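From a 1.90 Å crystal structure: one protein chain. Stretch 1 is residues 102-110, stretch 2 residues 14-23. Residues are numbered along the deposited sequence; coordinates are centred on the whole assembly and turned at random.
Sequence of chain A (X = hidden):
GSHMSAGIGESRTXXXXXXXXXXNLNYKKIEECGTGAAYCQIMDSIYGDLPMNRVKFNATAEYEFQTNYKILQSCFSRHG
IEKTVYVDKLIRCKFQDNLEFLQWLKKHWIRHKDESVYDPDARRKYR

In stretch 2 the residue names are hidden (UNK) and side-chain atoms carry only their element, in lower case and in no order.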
ATOM      1  N   LEU A 102       0.335  -5.835   5.805  1.00 15.15           N
ATOM      2  CA  LEU A 102       1.345  -5.966   4.760  1.00 15.32           C
ATOM      3  C   LEU A 102       1.569  -7.440   4.427  1.00 16.15           C
ATOM      4  O   LEU A 102       1.790  -7.795   3.266  1.00 15.08           O
ATOM      5  CB  LEU A 102       2.664  -5.326   5.197  1.00 15.94           C
ATOM      6  CG  LEU A 102       3.781  -5.321   4.151  1.00 17.00           C
ATOM      7  CD1 LEU A 102       3.323  -4.566   2.901  1.00 17.17           C
ATOM      8  CD2 LEU A 102       5.029  -4.677   4.737  1.00 18.46           C
ATOM      9  N   GLN A 103       1.514  -8.303   5.441  1.00 15.97           N
ATOM     10  CA  GLN A 103       1.694  -9.731   5.201  1.00 17.97           C
ATOM     11  C   GLN A 103       0.595 -10.216   4.268  1.00 19.00           C
ATOM     12  O   GLN A 103       0.867 -10.938   3.313  1.00 17.89           O
ATOM     13  CB  GLN A 103       1.646 -10.526   6.509  1.00 19.15           C
ATOM     14  CG  GLN A 103       2.769 -10.194   7.479  1.00 21.24           C
ATOM     15  CD  GLN A 103       2.669 -10.975   8.778  1.00 21.85           C
ATOM     16  OE1 GLN A 103       1.592 -11.099   9.358  1.00 22.61           O
ATOM     17  NE2 GLN A 103       3.799 -11.489   9.248  1.00 23.98           N
ATOM     18  N   TRP A 104      -0.646  -9.816   4.533  1.00 17.98           N
ATOM     19  CA  TRP A 104      -1.748 -10.236   3.674  1.00 18.81           C
ATOM     20  C   TRP A 104      -1.608  -9.650   2.269  1.00 17.45           C
ATOM     21  O   TRP A 104      -1.861 -10.333   1.274  1.00 17.71           O
ATOM     22  CB  TRP A 104      -3.099  -9.807   4.247  1.00 18.95           C
ATOM     23  CG  TRP A 104      -4.242 -10.165   3.329  1.00 19.50           C
ATOM     24  CD1 TRP A 104      -4.905 -11.359   3.266  1.00 19.57           C
ATOM     25  CD2 TRP A 104      -4.802  -9.341   2.295  1.00 19.01           C
ATOM     26  NE1 TRP A 104      -5.842 -11.330   2.259  1.00 19.90           N
ATOM     27  CE2 TRP A 104      -5.799 -10.105   1.646  1.00 21.12           C
ATOM     28  CE3 TRP A 104      -4.556  -8.033   1.854  1.00 21.19           C
ATOM     29  CZ2 TRP A 104      -6.552  -9.603   0.574  1.00 21.38           C
ATOM     30  CZ3 TRP A 104      -5.307  -7.534   0.785  1.00 20.96           C
ATOM     31  CH2 TRP A 104      -6.293  -8.321   0.161  1.00 21.62           C
ATOM     32  N   LEU A 105      -1.218  -8.382   2.183  1.00 16.02           N
ATOM     33  CA  LEU A 105      -1.062  -7.750   0.881  1.00 16.67           C
ATOM     34  C   LEU A 105      -0.043  -8.487   0.027  1.00 16.92           C
ATOM     35  O   LEU A 105      -0.261  -8.704  -1.171  1.00 15.40           O
ATOM     36  CB  LEU A 105      -0.649  -6.285   1.041  1.00 18.16           C
ATOM     37  CG  LEU A 105      -1.795  -5.337   1.398  1.00 18.58           C
ATOM     38  CD1 LEU A 105      -1.245  -3.968   1.756  1.00 19.77           C
ATOM     39  CD2 LEU A 105      -2.746  -5.229   0.218  1.00 19.53           C
ATOM     40  N   LYS A 106       1.072  -8.876   0.630  1.00 15.93           N
ATOM     41  CA  LYS A 106       2.088  -9.589  -0.128  1.00 18.71           C
ATOM     42  C   LYS A 106       1.504 -10.874  -0.708  1.00 18.99           C
ATOM     43  O   LYS A 106       1.803 -11.242  -1.843  1.00 19.81           O
ATOM     44  CB  LYS A 106       3.298  -9.926   0.746  1.00 18.84           C
ATOM     45  CG  LYS A 106       4.386 -10.641  -0.050  1.00 21.26           C
ATOM     46  CD  LYS A 106       5.614 -10.958   0.767  1.00 23.71           C
ATOM     47  CE  LYS A 106       6.680 -11.578  -0.125  1.00 22.97           C
ATOM     48  NZ  LYS A 106       7.901 -11.944   0.630  1.00 23.67           N
ATOM     49  N   LYS A 107       0.666 -11.549   0.071  1.00 20.57           N
ATOM     50  CA  LYS A 107       0.048 -12.794  -0.382  1.00 20.45           C
ATOM     51  C   LYS A 107      -0.905 -12.520  -1.530  1.00 20.41           C
ATOM     52  O   LYS A 107      -0.969 -13.289  -2.495  1.00 19.88           O
ATOM     53  CB  LYS A 107      -0.698 -13.470   0.772  1.00 22.04           C
ATOM     54  CG  LYS A 107       0.215 -14.157   1.791  1.00 27.09           C
ATOM     55  CD  LYS A 107       1.412 -13.276   2.118  1.00 30.69           C
ATOM     56  CE  LYS A 107       2.127 -13.678   3.402  1.00 30.38           C
ATOM     57  NZ  LYS A 107       3.169 -12.664   3.729  1.00 26.82           N
ATOM     58  N   HIS A 108      -1.648 -11.422  -1.418  1.00 18.04           N
ATOM     59  CA  HIS A 108      -2.591 -11.033  -2.456  1.00 18.70           C
ATOM     60  C   HIS A 108      -1.820 -10.739  -3.747  1.00 18.51           C
ATOM     61  O   HIS A 108      -2.234 -11.144  -4.840  1.00 19.43           O
ATOM     62  CB  HIS A 108      -3.367  -9.788  -2.025  1.00 19.11           C
ATOM     63  CG  HIS A 108      -4.572  -9.510  -2.869  1.00 19.16           C
ATOM     64  ND1 HIS A 108      -5.676 -10.334  -2.881  1.00 19.91           N
ATOM     65  CD2 HIS A 108      -4.842  -8.505  -3.735  1.00 21.68           C
ATOM     66  CE1 HIS A 108      -6.577  -9.846  -3.717  1.00 22.27           C
ATOM     67  NE2 HIS A 108      -6.095  -8.736  -4.246  1.00 18.82           N
ATOM     68  N   TRP A 109      -0.700 -10.032  -3.610  1.00 16.36           N
ATOM     69  CA  TRP A 109       0.155  -9.685  -4.746  1.00 16.79           C
ATOM     70  C   TRP A 109       0.692 -10.960  -5.409  1.00 17.69           C
ATOM     71  O   TRP A 109       0.639 -11.114  -6.632  1.00 16.98           O
ATOM     72  CB  TRP A 109       1.329  -8.822  -4.263  1.00 16.85           C
ATOM     73  CG  TRP A 109       2.255  -8.380  -5.351  1.00 17.40           C
ATOM     74  CD1 TRP A 109       2.089  -7.319  -6.187  1.00 17.28           C
ATOM     75  CD2 TRP A 109       3.493  -8.998  -5.726  1.00 16.53           C
ATOM     76  NE1 TRP A 109       3.147  -7.231  -7.061  1.00 17.14           N
ATOM     77  CE2 TRP A 109       4.023  -8.251  -6.800  1.00 17.71           C
ATOM     78  CE3 TRP A 109       4.205 -10.109  -5.258  1.00 18.80           C
ATOM     79  CZ2 TRP A 109       5.238  -8.579  -7.417  1.00 19.29           C
ATOM     80  CZ3 TRP A 109       5.415 -10.437  -5.869  1.00 19.42           C
ATOM     81  CH2 TRP A 109       5.918  -9.671  -6.937  1.00 18.51           C
ATOM     82  N   ILE A 110       1.210 -11.875  -4.599  1.00 18.94           N
ATOM     83  CA  ILE A 110       1.740 -13.128  -5.124  1.00 21.92           C
ATOM     84  C   ILE A 110       0.694 -13.867  -5.945  1.00 23.13           C
ATOM     85  O   ILE A 110       0.974 -14.352  -7.041  1.00 23.23           O
ATOM     86  CB  ILE A 110       2.212 -14.051  -3.981  1.00 22.72           C
ATOM     87  CG1 ILE A 110       3.490 -13.485  -3.364  1.00 23.40           C
ATOM     88  CG2 ILE A 110       2.432 -15.469  -4.504  1.00 25.04           C
ATOM     89  CD1 ILE A 110       3.984 -14.248  -2.163  1.00 24.75           C
ATOM     90  N   UNK A  14      12.246  -8.948   6.327  1.00 35.25           N
ATOM     91  CA  UNK A  14      12.019  -9.639   5.061  1.00 34.85           C
ATOM     92  C   UNK A  14      10.950  -8.912   4.246  1.00 32.30           C
ATOM     93  O   UNK A  14      11.085  -8.750   3.031  1.00 31.66           O
ATOM     94  c   UNK A  14      11.878 -13.229   6.600  1.00 43.79           C
ATOM     95  c   UNK A  14      12.387 -11.820   6.355  1.00 41.25           C
ATOM     96  c   UNK A  14      11.564 -11.078   5.317  1.00 37.56           C
ATOM     97  o   UNK A  14      11.234 -13.457   7.646  1.00 44.22           O
ATOM     98  o   UNK A  14      12.113 -14.106   5.741  1.00 45.37           O
ATOM     99  N   UNK A  15       9.884  -8.485   4.918  1.00 29.64           N
ATOM    100  CA  UNK A  15       8.801  -7.777   4.248  1.00 28.34           C
ATOM    101  C   UNK A  15       9.249  -6.418   3.742  1.00 26.13           C
ATOM    102  O   UNK A  15       8.981  -6.060   2.598  1.00 24.42           O
ATOM    103  c   UNK A  15       6.637  -8.742   5.375  1.00 30.70           C
ATOM    104  c   UNK A  15       6.066  -9.169   4.027  1.00 29.12           C
ATOM    105  c   UNK A  15       7.609  -7.580   5.184  1.00 28.96           C
ATOM    106  c   UNK A  15       5.520  -8.305   6.310  1.00 29.58           C
ATOM    107  N   UNK A  16       9.918  -5.654   4.600  1.00 23.85           N
ATOM    108  CA  UNK A  16      10.381  -4.332   4.207  1.00 21.12           C
ATOM    109  C   UNK A  16      11.302  -4.403   3.001  1.00 19.79           C
ATOM    110  O   UNK A  16      11.184  -3.601   2.080  1.00 19.05           O
ATOM    111  c   UNK A  16      10.974  -2.282   7.482  1.00 27.44           C
ATOM    112  c   UNK A  16       9.280  -1.934   5.680  1.00 24.69           C
ATOM    113  c   UNK A  16      10.157  -2.959   6.391  1.00 25.25           C
ATOM    114  c   UNK A  16      11.090  -3.630   5.375  1.00 23.19           C
ATOM    115  N   UNK A  17      12.215  -5.366   3.002  1.00 19.83           N
ATOM    116  CA  UNK A  17      13.133  -5.516   1.885  1.00 20.34           C
ATOM    117  C   UNK A  17      12.339  -5.802   0.611  1.00 18.48           C
ATOM    118  O   UNK A  17      12.628  -5.245  -0.447  1.00 17.17           O
ATOM    119  c   UNK A  17      14.145  -6.649   2.156  1.00 22.99           C
ATOM    120  o   UNK A  17      15.018  -6.252   3.226  1.00 24.08           O
ATOM    121  c   UNK A  17      14.976  -6.945   0.911  1.00 25.37           C
ATOM    122  N   UNK A  18      11.329  -6.659   0.725  1.00 17.72           N
ATOM    123  CA  UNK A  18      10.482  -7.001  -0.418  1.00 16.84           C
ATOM    124  C   UNK A  18       9.763  -5.761  -0.926  1.00 14.93           C
ATOM    125  O   UNK A  18       9.784  -5.470  -2.116  1.00 15.08           O
ATOM    126  c   UNK A  18       6.288  -6.990  -0.091  1.00 18.21           C
ATOM    127  c   UNK A  18       7.015  -7.748  -1.020  1.00 17.14           C
ATOM    128  c   UNK A  18       4.351  -7.112  -1.567  1.00 20.25           C
ATOM    129  c   UNK A  18       9.434  -8.043  -0.021  1.00 17.69           C
ATOM    130  n   UNK A  18       7.288  -8.879  -2.940  1.00 19.68           N
ATOM    131  c   UNK A  18       6.375  -8.165  -2.210  1.00 20.36           C
ATOM    132  c   UNK A  18       5.038  -7.853  -2.492  1.00 20.41           C
ATOM    133  c   UNK A  18       4.961  -6.678  -0.373  1.00 20.73           C
ATOM    134  c   UNK A  18       8.359  -8.244  -1.066  1.00 18.50           C
ATOM    135  c   UNK A  18       8.477  -8.922  -2.250  1.00 19.14           C
ATOM    136  N   UNK A  19       9.121  -5.037  -0.011  1.00 14.42           N
ATOM    137  CA  UNK A  19       8.377  -3.830  -0.364  1.00 13.91           C
ATOM    138  C   UNK A  19       9.253  -2.749  -0.987  1.00 14.60           C
ATOM    139  O   UNK A  19       8.874  -2.124  -1.981  1.00 13.20           O
ATOM    140  c   UNK A  19       6.824  -2.015   0.668  1.00 15.24           C
ATOM    141  c   UNK A  19       6.371  -1.473   2.021  1.00 18.16           C
ATOM    142  c   UNK A  19       5.628  -2.373  -0.192  1.00 17.22           C
ATOM    143  c   UNK A  19       7.687  -3.260   0.880  1.00 15.07           C
ATOM    144  N   UNK A  20      10.420  -2.515  -0.395  1.00 13.99           N
ATOM    145  CA  UNK A  20      11.318  -1.492  -0.908  1.00 14.37           C
ATOM    146  C   UNK A  20      11.773  -1.789  -2.327  1.00 14.27           C
ATOM    147  O   UNK A  20      11.895  -0.878  -3.140  1.00 14.65           O
ATOM    148  n   UNK A  20      13.007  -0.796   2.324  1.00 15.91           N
ATOM    149  o   UNK A  20      11.295   0.256   1.313  1.00 11.94           O
ATOM    150  c   UNK A  20      12.540  -1.327   0.005  1.00 14.83           C
ATOM    151  c   UNK A  20      12.222  -0.557   1.276  1.00 14.52           C
ATOM    152  N   UNK A  21      12.024  -3.060  -2.623  1.00 14.60           N
ATOM    153  CA  UNK A  21      12.453  -3.423  -3.961  1.00 14.48           C
ATOM    154  C   UNK A  21      11.296  -3.339  -4.942  1.00 14.90           C
ATOM    155  O   UNK A  21      11.453  -2.866  -6.068  1.00 14.41           O
ATOM    156  N   UNK A  22      10.126  -3.786  -4.500  1.00 14.75           N
ATOM    157  CA  UNK A  22       8.928  -3.782  -5.330  1.00 14.65           C
ATOM    158  C   UNK A  22       8.514  -2.387  -5.777  1.00 14.36           C
ATOM    159  O   UNK A  22       8.228  -2.167  -6.952  1.00 15.31           O
ATOM    160  c   UNK A  22       7.760  -4.417  -4.568  1.00 15.15           C
ATOM    161  c   UNK A  22       6.415  -4.463  -5.302  1.00 18.40           C
ATOM    162  c   UNK A  22       5.313  -4.851  -4.334  1.00 18.32           C
ATOM    163  c   UNK A  22       6.484  -5.466  -6.444  1.00 19.79           C
ATOM    164  N   UNK A  23       8.478  -1.444  -4.840  1.00 14.19           N
ATOM    165  CA  UNK A  23       8.046  -0.087  -5.161  1.00 14.07           C
ATOM    166  C   UNK A  23       9.146   0.967  -5.186  1.00 13.71           C
ATOM    167  O   UNK A  23       8.864   2.161  -5.296  1.00 11.59           O
ATOM    168  c   UNK A  23       5.698  -0.528  -4.168  1.00 14.38           C
ATOM    169  c   UNK A  23       5.099  -0.569  -5.568  1.00 13.39           C
ATOM    170  c   UNK A  23       6.956   0.344  -4.175  1.00 13.14           C
ATOM    171  c   UNK A  23       4.694   0.018  -3.176  1.00 15.06           C
TER

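Position 14 carries three side-chain carbons in an unbranched run, the third bearing two oxygens, and touches nothing on stretch 1. That carboxylate identifies Glu-14. A charged group suits this exposed site, and one oxygen is hydrogen-bonded elsewhere in the structure.

Position 15 has four carbons, forked at the second, packed against Leu-102, Gln-103 and Lys-106: Leu-15. Its CB lies 3.9 Å from CD2 of Leu-102, while its fork spreads over two neighbours, CD1 reaching CG of Gln-103 at 3.5 Å and CD2 reaching CD of Lys-106 at 3.7 Å. A branched, apolar side chain suits a buried site lined by carbon, including the aliphatic parts of polar residues.

Position 16 shows the same fork, without contact to stretch 1, hence Leu-16. Its CA-to-CB bond points away from stretch 1, and an apolar side chain suits its buried site.

At position 17, out of reach of stretch 1, one carbon carries an oxygen and a second carbon, which defines Thr-17. Its hydroxyl suits an exposed site and is hydrogen-bonded.

Position 18 has one carbon leading to fused five- and six-membered rings of eight carbons and one nitrogen, lying against Leu-102, Lys-106 and Trp-109. It can only be Trp-18. CG of Lys-106 sits over the centroid of its six-membered ring at 3.7 Å, a CH-pi contact, and NZ of Lys-106 lies 4.4 Å from the centroid of the five-membered ring, a cation-pi contact; the broad indole accommodates both. Its edge meets Leu-102, whose CD1 is 4.2 Å from CZ3 of Trp-18.

Position 19, forked likewise and grazing Leu-102, is Leu-19. Its CA-to-CB bond points sideways; its CD2 comes 4.4 Å from CD2 of Leu-102, apolar as befits a buried site.

Position 20, out of reach, has two carbons, the second bearing one oxygen and one nitrogen: Asn-20. Its amide suits a place where both polar atoms are hydrogen-bonded elsewhere in the structure.

Position 21, clear of stretch 1, has no side-chain atoms and is Gly-21. There is room for a CB, so this contact does not demand glycine.

Position 22 is again a four-carbon fork, against Trp-109: Leu-22. Its CD2 lies over a face of the Trp-109 ring, and CD1 of Leu-22 comes 3.5 Å from CZ2 of Trp-109, apolar against apolar.

Position 23, the same fork without contact, is Leu-23, apolar and buried.

The helices cross at 51°, their axes approaching to 11.0 Å, and no hydrogen bond joins them. Leu-15, Trp-18 and Leu-22, spaced three and four residues apart, point toward stretch 1. The edge of Trp-18 faces the Trp-109 ring, the planes at 70°, while Lys-106 covers a Trp-18 face.

Stretch 2, residues 14-23: ELLTWLNGLL
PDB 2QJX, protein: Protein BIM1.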